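PDB 3KZH: probable sugar kinase, which probably transfers a phosphate to a sugar, as pfkB-type carbohydrate kinases do, and binds beta-D-glucopyranose in this crystal. Local coordinates for residues 126-131 with 150-155; 276-281 with 310-315. All blocks are in the same frame, centred on the assembly; numbering follows the deposited sequence.

Contact 1 (126-131 with 150-155)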
ATOM      1  N   PHE A 126      -8.117  16.259  21.376  1.00 37.96           N
ATOM      2  CA  PHE A 126      -8.025  16.455  19.940  1.00 36.45           C
ATOM      3  C   PHE A 126      -9.328  17.085  19.421  1.00 35.09           C
ATOM      4  O   PHE A 126      -9.259  17.994  18.580  1.00 33.13           O
ATOM      5  CB  PHE A 126      -7.657  15.143  19.217  1.00 37.42           C
ATOM      6  CG  PHE A 126      -7.284  15.332  17.767  1.00 37.90           C
ATOM      7  CD1 PHE A 126      -5.985  15.747  17.420  1.00 38.77           C
ATOM      8  CD2 PHE A 126      -8.255  15.212  16.748  1.00 39.11           C
ATOM      9  CE1 PHE A 126      -5.650  16.050  16.073  1.00 38.07           C
ATOM     10  CE2 PHE A 126      -7.941  15.511  15.397  1.00 39.16           C
ATOM     11  CZ  PHE A 126      -6.635  15.938  15.067  1.00 39.20           C
ATOM     12  N   ILE A 127     -10.491  16.634  19.930  1.00 33.23           N
ATOM     13  CA  ILE A 127     -11.795  17.205  19.527  1.00 33.15           C
ATOM     14  C   ILE A 127     -11.786  18.696  19.858  1.00 33.69           C
ATOM     15  O   ILE A 127     -12.109  19.510  19.000  1.00 32.51           O
ATOM     16  CB  ILE A 127     -13.039  16.543  20.241  1.00 31.95           C
ATOM     17  CG1 ILE A 127     -13.390  15.199  19.622  1.00 32.06           C
ATOM     18  CG2 ILE A 127     -14.294  17.344  19.975  1.00 27.08           C
ATOM     19  CD1 ILE A 127     -13.942  14.175  20.585  1.00 31.72           C
ATOM     20  N   ASP A 128     -11.345  19.026  21.077  1.00 34.35           N
ATOM     21  CA  ASP A 128     -11.259  20.408  21.565  1.00 34.31           C
ATOM     22  C   ASP A 128     -10.356  21.300  20.719  1.00 33.79           C
ATOM     23  O   ASP A 128     -10.678  22.468  20.509  1.00 32.53           O
ATOM     24  CB  ASP A 128     -10.774  20.448  23.019  1.00 36.60           C
ATOM     25  CG  ASP A 128     -11.774  19.858  24.001  1.00 38.62           C
ATOM     26  OD1 ASP A 128     -12.996  19.902  23.732  1.00 39.96           O
ATOM     27  OD2 ASP A 128     -11.327  19.340  25.048  1.00 38.71           O
ATOM     28  N   SER A 129      -9.261  20.738  20.199  1.00 32.51           N
ATOM     29  CA  SER A 129      -8.318  21.498  19.375  1.00 33.56           C
ATOM     30  C   SER A 129      -8.899  21.828  18.012  1.00 33.27           C
ATOM     31  O   SER A 129      -8.552  22.843  17.408  1.00 33.09           O
ATOM     32  CB  SER A 129      -6.969  20.754  19.232  1.00 34.45           C
ATOM     33  OG  SER A 129      -7.022  19.634  18.353  1.00 34.89           O
ATOM     34  N   LYS A 130      -9.824  20.981  17.568  1.00 34.51           N
ATOM     35  CA  LYS A 130     -10.485  21.129  16.271  1.00 35.15           C
ATOM     36  C   LYS A 130     -11.957  21.521  16.398  1.00 35.72           C
ATOM     37  O   LYS A 130     -12.717  21.362  15.444  1.00 36.10           O
ATOM     38  CB  LYS A 130     -10.376  19.820  15.469  1.00 34.59           C
ATOM     39  CG  LYS A 130      -8.964  19.318  15.179  1.00 34.89           C
ATOM     40  CD  LYS A 130      -8.165  20.287  14.327  1.00 35.40           C
ATOM     41  CE  LYS A 130      -6.891  19.658  13.819  1.00 34.35           C
ATOM     42  NZ  LYS A 130      -6.069  19.060  14.897  1.00 38.85           N
ATOM     43  N   ARG A 131     -12.342  22.080  17.550  1.00 36.41           N
ATOM     44  CA  ARG A 131     -13.734  22.493  17.819  1.00 37.83           C
ATOM     45  C   ARG A 131     -14.344  23.438  16.775  1.00 35.89           C
ATOM     46  O   ARG A 131     -15.526  23.354  16.464  1.00 32.40           O
ATOM     47  CB  ARG A 131     -13.844  23.124  19.215  1.00 41.74           C
ATOM     48  CG  ARG A 131     -12.962  24.354  19.433  1.00 47.77           C
ATOM     49  CD  ARG A 131     -13.282  25.055  20.724  1.00 51.99           C
ATOM     50  NE  ARG A 131     -14.582  25.712  20.665  1.00 58.26           N
ATOM     51  CZ  ARG A 131     -14.953  26.723  21.446  1.00 61.23           C
ATOM     52  NH1 ARG A 131     -14.122  27.216  22.364  1.00 62.81           N
ATOM     53  NH2 ARG A 131     -16.161  27.252  21.300  1.00 61.71           N
HETATM   54  N   MSE A 150     -19.342  10.013  20.536  1.00 34.06           N
HETATM   55  CA  MSE A 150     -20.544  10.531  19.886  1.00 33.87           C
HETATM   56  C   MSE A 150     -21.255  11.429  20.898  1.00 33.88           C
HETATM   57  O   MSE A 150     -21.506  12.591  20.598  1.00 31.95           O
HETATM   58  CB  MSE A 150     -21.479   9.393  19.422  1.00 34.67           C
HETATM   59  CG  MSE A 150     -22.803   9.855  18.755  1.00 35.96           C
HETATM   60 SE   MSE A 150     -24.098   8.461  18.352  1.00 51.85          SE
HETATM   61  CE  MSE A 150     -23.101   7.611  16.943  1.00 30.57           C
ATOM     62  N   GLU A 151     -21.426  10.923  22.129  1.00 35.57           N
ATOM     63  CA  GLU A 151     -22.070  11.660  23.231  1.00 36.06           C
ATOM     64  C   GLU A 151     -21.348  12.972  23.513  1.00 34.81           C
ATOM     65  O   GLU A 151     -21.997  14.008  23.664  1.00 31.76           O
ATOM     66  CB  GLU A 151     -22.129  10.817  24.507  1.00 40.06           C
ATOM     67  CG  GLU A 151     -22.790  11.512  25.720  1.00 44.62           C
ATOM     68  CD  GLU A 151     -23.222  10.546  26.800  1.00 46.35           C
ATOM     69  OE1 GLU A 151     -22.568   9.492  26.964  1.00 48.99           O
ATOM     70  OE2 GLU A 151     -24.230  10.836  27.478  1.00 48.65           O
ATOM     71  N   TYR A 152     -20.012  12.927  23.501  1.00 33.82           N
ATOM     72  CA  TYR A 152     -19.198  14.120  23.719  1.00 35.52           C
ATOM     73  C   TYR A 152     -19.437  15.119  22.581  1.00 34.85           C
ATOM     74  O   TYR A 152     -19.611  16.307  22.837  1.00 34.64           O
ATOM     75  CB  TYR A 152     -17.704  13.763  23.825  1.00 35.67           C
ATOM     76  CG  TYR A 152     -16.827  14.937  24.221  1.00 39.52           C
ATOM     77  CD1 TYR A 152     -16.730  15.351  25.567  1.00 39.79           C
ATOM     78  CD2 TYR A 152     -16.114  15.669  23.244  1.00 39.88           C
ATOM     79  CE1 TYR A 152     -15.939  16.473  25.931  1.00 40.33           C
ATOM     80  CE2 TYR A 152     -15.328  16.789  23.595  1.00 40.96           C
ATOM     81  CZ  TYR A 152     -15.244  17.180  24.936  1.00 41.64           C
ATOM     82  OH  TYR A 152     -14.443  18.244  25.270  1.00 43.11           O
ATOM     83  N   LEU A 153     -19.500  14.622  21.343  1.00 33.54           N
ATOM     84  CA  LEU A 153     -19.731  15.477  20.177  1.00 33.48           C
ATOM     85  C   LEU A 153     -21.122  16.092  20.157  1.00 32.40           C
ATOM     86  O   LEU A 153     -21.261  17.281  19.864  1.00 29.43           O
ATOM     87  CB  LEU A 153     -19.462  14.723  18.866  1.00 32.91           C
ATOM     88  CG  LEU A 153     -18.020  14.294  18.615  1.00 31.01           C
ATOM     89  CD1 LEU A 153     -17.945  13.420  17.406  1.00 33.69           C
ATOM     90  CD2 LEU A 153     -17.126  15.482  18.463  1.00 31.28           C
ATOM     91  N   LEU A 154     -22.127  15.294  20.529  1.00 33.11           N
ATOM     92  CA  LEU A 154     -23.524  15.731  20.583  1.00 35.73           C
ATOM     93  C   LEU A 154     -23.730  16.788  21.664  1.00 37.45           C
ATOM     94  O   LEU A 154     -24.206  17.877  21.374  1.00 38.52           O
ATOM     95  CB  LEU A 154     -24.462  14.535  20.817  1.00 35.03           C
ATOM     96  CG  LEU A 154     -24.597  13.454  19.739  1.00 37.15           C
ATOM     97  CD1 LEU A 154     -25.459  12.343  20.266  1.00 38.03           C
ATOM     98  CD2 LEU A 154     -25.170  13.998  18.431  1.00 38.35           C
ATOM     99  N   LYS A 155     -23.265  16.491  22.878  1.00 39.97           N
ATOM    100  CA  LYS A 155     -23.362  17.382  24.046  1.00 41.81           C
ATOM    101  C   LYS A 155     -22.712  18.744  23.764  1.00 41.19           C
ATOM    102  O   LYS A 155     -23.321  19.793  23.998  1.00 39.37           O
ATOM    103  CB  LYS A 155     -22.681  16.697  25.245  1.00 44.19           C
ATOM    104  CG  LYS A 155     -22.630  17.441  26.571  1.00 47.61           C
ATOM    105  CD  LYS A 155     -21.915  16.558  27.594  1.00 51.63           C
ATOM    106  CE  LYS A 155     -21.721  17.233  28.946  1.00 53.26           C
ATOM    107  NZ  LYS A 155     -20.928  16.354  29.863  1.00 53.99           N
TER
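Tyr152 and Asp128 join the two helices through one hydrogen bond. The phenol OH of Tyr152 donates to Asp128 OD1 at 2.7 Å. The carboxylate receives it on the syn lone pair of OD1, the side that faces its other oxygen. Asp128 OD1 lies at the edge of the Tyr152 ring, near its plane. The carboxylate itself is turned 58° from that ring.

Ile127 packs beside this bond. Ile127 CD1 meets Tyr152 CD2 at 3.7 Å, obliquely to the ring. Ile127 CG2 sits by the ring edge, 3.8 Å from Tyr152 CE2. The same methyl, Ile127 CG2, touches Leu153 CD2 at 3.7 Å. Both branches of Ile127 thus lie against helix 147-157, and CG2 bridges the tyrosine and the leucine.

Helix 124-129 ends here, and helix 147-157 follows strand 139-143 and leads to strand 162-166. Those two strands are parallel neighbours in the large sheet, so helix 147-157 belongs to a beta-alpha-beta crossover of the ribokinase-like fold.

The torsions explain the reach of the tyrosine. Its CG stands opposite the backbone N (chi1 -173°), which brings the phenol OH within bonding distance of Asp128. Behind the first shell, Phe134 of helix 131-135 packs on both Ile127 and Leu153. Leu153 also rests on Phe163 of strand 162-166. Ile127 also touches Met122, Ile149 and Phe157. At the end of helix 124-129, Phe126 O accepts bonds from Lys130 N and from Ser129 OG, the latter at 2.8 Å.

Contact 2 (276-281 with 310-315)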
ATOM      1  N   ILE A 276     -33.911  15.091  -3.185  1.00 23.86           N
ATOM      2  CA  ILE A 276     -32.748  14.641  -2.387  1.00 22.76           C
ATOM      3  C   ILE A 276     -32.778  13.108  -2.338  1.00 20.86           C
ATOM      4  O   ILE A 276     -31.753  12.451  -2.550  1.00 19.40           O
ATOM      5  CB  ILE A 276     -32.789  15.178  -0.914  1.00 23.92           C
ATOM      6  CG1 ILE A 276     -32.701  16.703  -0.885  1.00 24.41           C
ATOM      7  CG2 ILE A 276     -31.657  14.572  -0.072  1.00 23.68           C
ATOM      8  CD1 ILE A 276     -32.846  17.316   0.509  1.00 23.48           C
ATOM      9  N   VAL A 277     -33.979  12.573  -2.113  1.00 19.61           N
ATOM     10  CA  VAL A 277     -34.252  11.136  -2.042  1.00 19.55           C
ATOM     11  C   VAL A 277     -33.919  10.452  -3.375  1.00 19.54           C
ATOM     12  O   VAL A 277     -33.273   9.411  -3.377  1.00 15.95           O
ATOM     13  CB  VAL A 277     -35.743  10.898  -1.607  1.00 18.08           C
ATOM     14  CG1 VAL A 277     -36.111   9.460  -1.597  1.00 16.09           C
ATOM     15  CG2 VAL A 277     -35.947  11.400  -0.217  1.00 14.48           C
ATOM     16  N   LYS A 278     -34.261  11.111  -4.484  1.00 19.49           N
ATOM     17  CA  LYS A 278     -34.005  10.591  -5.827  1.00 22.22           C
ATOM     18  C   LYS A 278     -32.539  10.624  -6.232  1.00 19.28           C
ATOM     19  O   LYS A 278     -32.035   9.645  -6.802  1.00 16.46           O
ATOM     20  CB  LYS A 278     -34.836  11.338  -6.871  1.00 25.37           C
ATOM     21  CG  LYS A 278     -36.304  10.966  -6.904  1.00 27.31           C
ATOM     22  CD  LYS A 278     -37.010  11.779  -7.969  1.00 28.35           C
ATOM     23  CE  LYS A 278     -38.493  11.829  -7.713  1.00 32.21           C
ATOM     24  NZ  LYS A 278     -39.186  12.825  -8.578  1.00 34.20           N
ATOM     25  N   PHE A 279     -31.861  11.727  -5.881  1.00 18.28           N
ATOM     26  CA  PHE A 279     -30.433  11.954  -6.176  1.00 17.30           C
ATOM     27  C   PHE A 279     -29.597  10.945  -5.384  1.00 15.88           C
ATOM     28  O   PHE A 279     -28.733  10.273  -5.944  1.00 15.51           O
ATOM     29  CB  PHE A 279     -30.025  13.414  -5.839  1.00 15.51           C
ATOM     30  CG  PHE A 279     -28.619  13.787  -6.291  1.00 17.74           C
ATOM     31  CD1 PHE A 279     -28.409  14.435  -7.527  1.00 14.47           C
ATOM     32  CD2 PHE A 279     -27.483  13.417  -5.522  1.00 15.68           C
ATOM     33  CE1 PHE A 279     -27.093  14.705  -7.999  1.00 14.83           C
ATOM     34  CE2 PHE A 279     -26.163  13.680  -5.987  1.00 16.30           C
ATOM     35  CZ  PHE A 279     -25.972  14.323  -7.230  1.00 14.97           C
ATOM     36  N   ALA A 280     -29.856  10.875  -4.081  1.00 15.84           N
ATOM     37  CA  ALA A 280     -29.169   9.960  -3.176  1.00 17.12           C
ATOM     38  C   ALA A 280     -29.428   8.487  -3.508  1.00 17.17           C
ATOM     39  O   ALA A 280     -28.552   7.647  -3.330  1.00 14.24           O
ATOM     40  CB  ALA A 280     -29.574  10.258  -1.750  1.00 15.10           C
HETATM   41  N   MSE A 281     -30.625   8.190  -4.014  1.00 17.75           N
HETATM   42  CA  MSE A 281     -30.990   6.831  -4.387  1.00 20.37           C
HETATM   43  C   MSE A 281     -30.300   6.425  -5.677  1.00 20.48           C
HETATM   44  O   MSE A 281     -29.891   5.267  -5.816  1.00 15.74           O
HETATM   45  CB  MSE A 281     -32.493   6.696  -4.523  1.00 25.47           C
HETATM   46  CG  MSE A 281     -33.028   5.396  -3.955  1.00 32.46           C
HETATM   47 SE   MSE A 281     -34.952   5.288  -4.034  1.00 51.45          SE
HETATM   48  CE  MSE A 281     -35.369   7.072  -3.661  1.00 27.61           C
ATOM     49  N   THR A 310     -34.105   7.306 -15.228  1.00 38.15           N
ATOM     50  CA  THR A 310     -34.808   6.431 -14.281  1.00 37.39           C
ATOM     51  C   THR A 310     -36.318   6.668 -14.165  1.00 37.32           C
ATOM     52  O   THR A 310     -36.789   7.807 -14.126  1.00 37.93           O
ATOM     53  CB  THR A 310     -34.134   6.482 -12.852  1.00 36.62           C
ATOM     54  OG1 THR A 310     -32.758   6.095 -12.953  1.00 35.10           O
ATOM     55  CG2 THR A 310     -34.804   5.524 -11.859  1.00 33.49           C
ATOM     56  N   THR A 311     -37.059   5.561 -14.122  1.00 37.36           N
ATOM     57  CA  THR A 311     -38.511   5.573 -13.957  1.00 38.22           C
ATOM     58  C   THR A 311     -38.761   5.290 -12.472  1.00 37.70           C
ATOM     59  O   THR A 311     -38.290   4.275 -11.940  1.00 37.34           O
ATOM     60  CB  THR A 311     -39.198   4.510 -14.860  1.00 38.36           C
ATOM     61  OG1 THR A 311     -39.004   4.870 -16.234  1.00 37.81           O
ATOM     62  CG2 THR A 311     -40.709   4.426 -14.576  1.00 38.19           C
ATOM     63  N   TRP A 312     -39.503   6.189 -11.825  1.00 37.22           N
ATOM     64  CA  TRP A 312     -39.795   6.086 -10.398  1.00 37.94           C
ATOM     65  C   TRP A 312     -41.226   5.716 -10.011  1.00 37.93           C
ATOM     66  O   TRP A 312     -42.180   6.021 -10.723  1.00 38.21           O
ATOM     67  CB  TRP A 312     -39.449   7.412  -9.679  1.00 38.38           C
ATOM     68  CG  TRP A 312     -38.066   7.991  -9.948  1.00 39.67           C
ATOM     69  CD1 TRP A 312     -37.738   8.906 -10.906  1.00 38.91           C
ATOM     70  CD2 TRP A 312     -36.849   7.692  -9.248  1.00 39.65           C
ATOM     71  NE1 TRP A 312     -36.393   9.193 -10.858  1.00 39.38           N
ATOM     72  CE2 TRP A 312     -35.819   8.466  -9.850  1.00 39.80           C
ATOM     73  CE3 TRP A 312     -36.517   6.846  -8.170  1.00 38.68           C
ATOM     74  CZ2 TRP A 312     -34.474   8.413  -9.413  1.00 40.03           C
ATOM     75  CZ3 TRP A 312     -35.169   6.791  -7.730  1.00 38.75           C
ATOM     76  CH2 TRP A 312     -34.172   7.572  -8.357  1.00 38.84           C
ATOM     77  N   GLU A 313     -41.347   5.036  -8.872  1.00 38.41           N
ATOM     78  CA  GLU A 313     -42.634   4.679  -8.281  1.00 37.41           C
ATOM     79  C   GLU A 313     -42.640   5.592  -7.064  1.00 36.67           C
ATOM     80  O   GLU A 313     -41.768   5.479  -6.199  1.00 34.59           O
ATOM     81  CB  GLU A 313     -42.682   3.212  -7.853  1.00 38.11           C
ATOM     82  CG  GLU A 313     -43.046   2.246  -8.971  1.00 41.13           C
ATOM     83  CD  GLU A 313     -43.055   0.796  -8.525  1.00 42.82           C
ATOM     84  OE1 GLU A 313     -43.494   0.508  -7.389  1.00 43.73           O
ATOM     85  OE2 GLU A 313     -42.620  -0.063  -9.320  1.00 44.14           O
ATOM     86  N   GLU A 314     -43.541   6.577  -7.079  1.00 36.41           N
ATOM     87  CA  GLU A 314     -43.658   7.570  -6.007  1.00 35.46           C
ATOM     88  C   GLU A 314     -44.999   7.502  -5.299  1.00 33.69           C
ATOM     89  O   GLU A 314     -46.026   7.275  -5.927  1.00 32.49           O
ATOM     90  CB  GLU A 314     -43.445   8.991  -6.560  1.00 34.76           C
ATOM     91  CG  GLU A 314     -42.107   9.226  -7.240  1.00 33.88           C
ATOM     92  CD  GLU A 314     -41.962  10.628  -7.786  1.00 34.47           C
ATOM     93  OE1 GLU A 314     -41.987  11.585  -6.989  1.00 35.29           O
ATOM     94  OE2 GLU A 314     -41.791  10.778  -9.011  1.00 36.24           O
ATOM     95  N   GLU A 315     -44.967   7.687  -3.981  1.00 34.96           N
ATOM     96  CA  GLU A 315     -46.148   7.658  -3.111  1.00 35.70           C
ATOM     97  C   GLU A 315     -45.995   8.794  -2.102  1.00 36.54           C
ATOM     98  O   GLU A 315     -44.899   9.003  -1.582  1.00 36.91           O
ATOM     99  CB  GLU A 315     -46.225   6.316  -2.353  1.00 36.63           C
ATOM    100  CG  GLU A 315     -46.547   5.083  -3.217  1.00 38.57           C
ATOM    101  CD  GLU A 315     -46.345   3.743  -2.504  1.00 40.05           C
ATOM    102  OE1 GLU A 315     -46.751   3.585  -1.333  1.00 39.12           O
ATOM    103  OE2 GLU A 315     -45.801   2.820  -3.143  1.00 41.90           O
TER
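Trp312 and Lys278 carry most of this helix-on-sheet contact. Helix 273-288 packs here against strand 312-317, an outermost strand of the large sheet in the ribokinase-like fold. The short helix and strand axes run at 146° to each other, closer to antiparallel than to parallel, and come within 11.7 Å.

The aromatic contacts centre on the indole. Lys278 lays its aliphatic chain over one face in a CH-pi contact. Lys278 CG is 3.9 Å from the centroid of the six-membered ring of Trp312 and only 11° off the ring normal. Thr310 CG2 covers the opposite face, so the ring is sandwiched between the two side chains. Met281, a selenomethionine, makes a Met-aromatic contact at the ring edge, with Met281 SE 4.0 Å from Trp312 CZ3. Leu307 of helix 300-308 and Ile242 and Ala244 of strand 239-244 also touch the indole.

The charged contact lies farther out. Lys278 is extended beyond CG, which carries its amine out above the rim of the five-membered ring, to the carboxylate of Glu314. The two side chains cross at about a right angle. They form a salt bridge whose two hydrogen bonds are both weak. Any cation-pi attraction to the five-membered ring is also weak at best. Lys278 NZ lies 3.3 Å from Glu314 OE2 and 3.5 Å from Glu314 OE1.

How the contacts relate
From the N terminus, the chain builds the first strands of both larger sheets and two helices before contact 1 opens on helix 124-129. It then passes through helix 131-135 and strand 139-143 before helix 147-157 closes the short loop of contact 1. It crosses several further strands and helices, including residues around the bound glucose, before contact 2 opens on helix 273-288. That loop runs through helix 300-308 and closes at strand 312-317. The two loops follow in series and neither nest nor cross. The centres of contact 1 and contact 2 are 35 Å apart, on opposite sides of the chain's centre. Contact 1 ties helix 124-129 to the crossover helix; contact 2 ties helix 273-288 to the final strand.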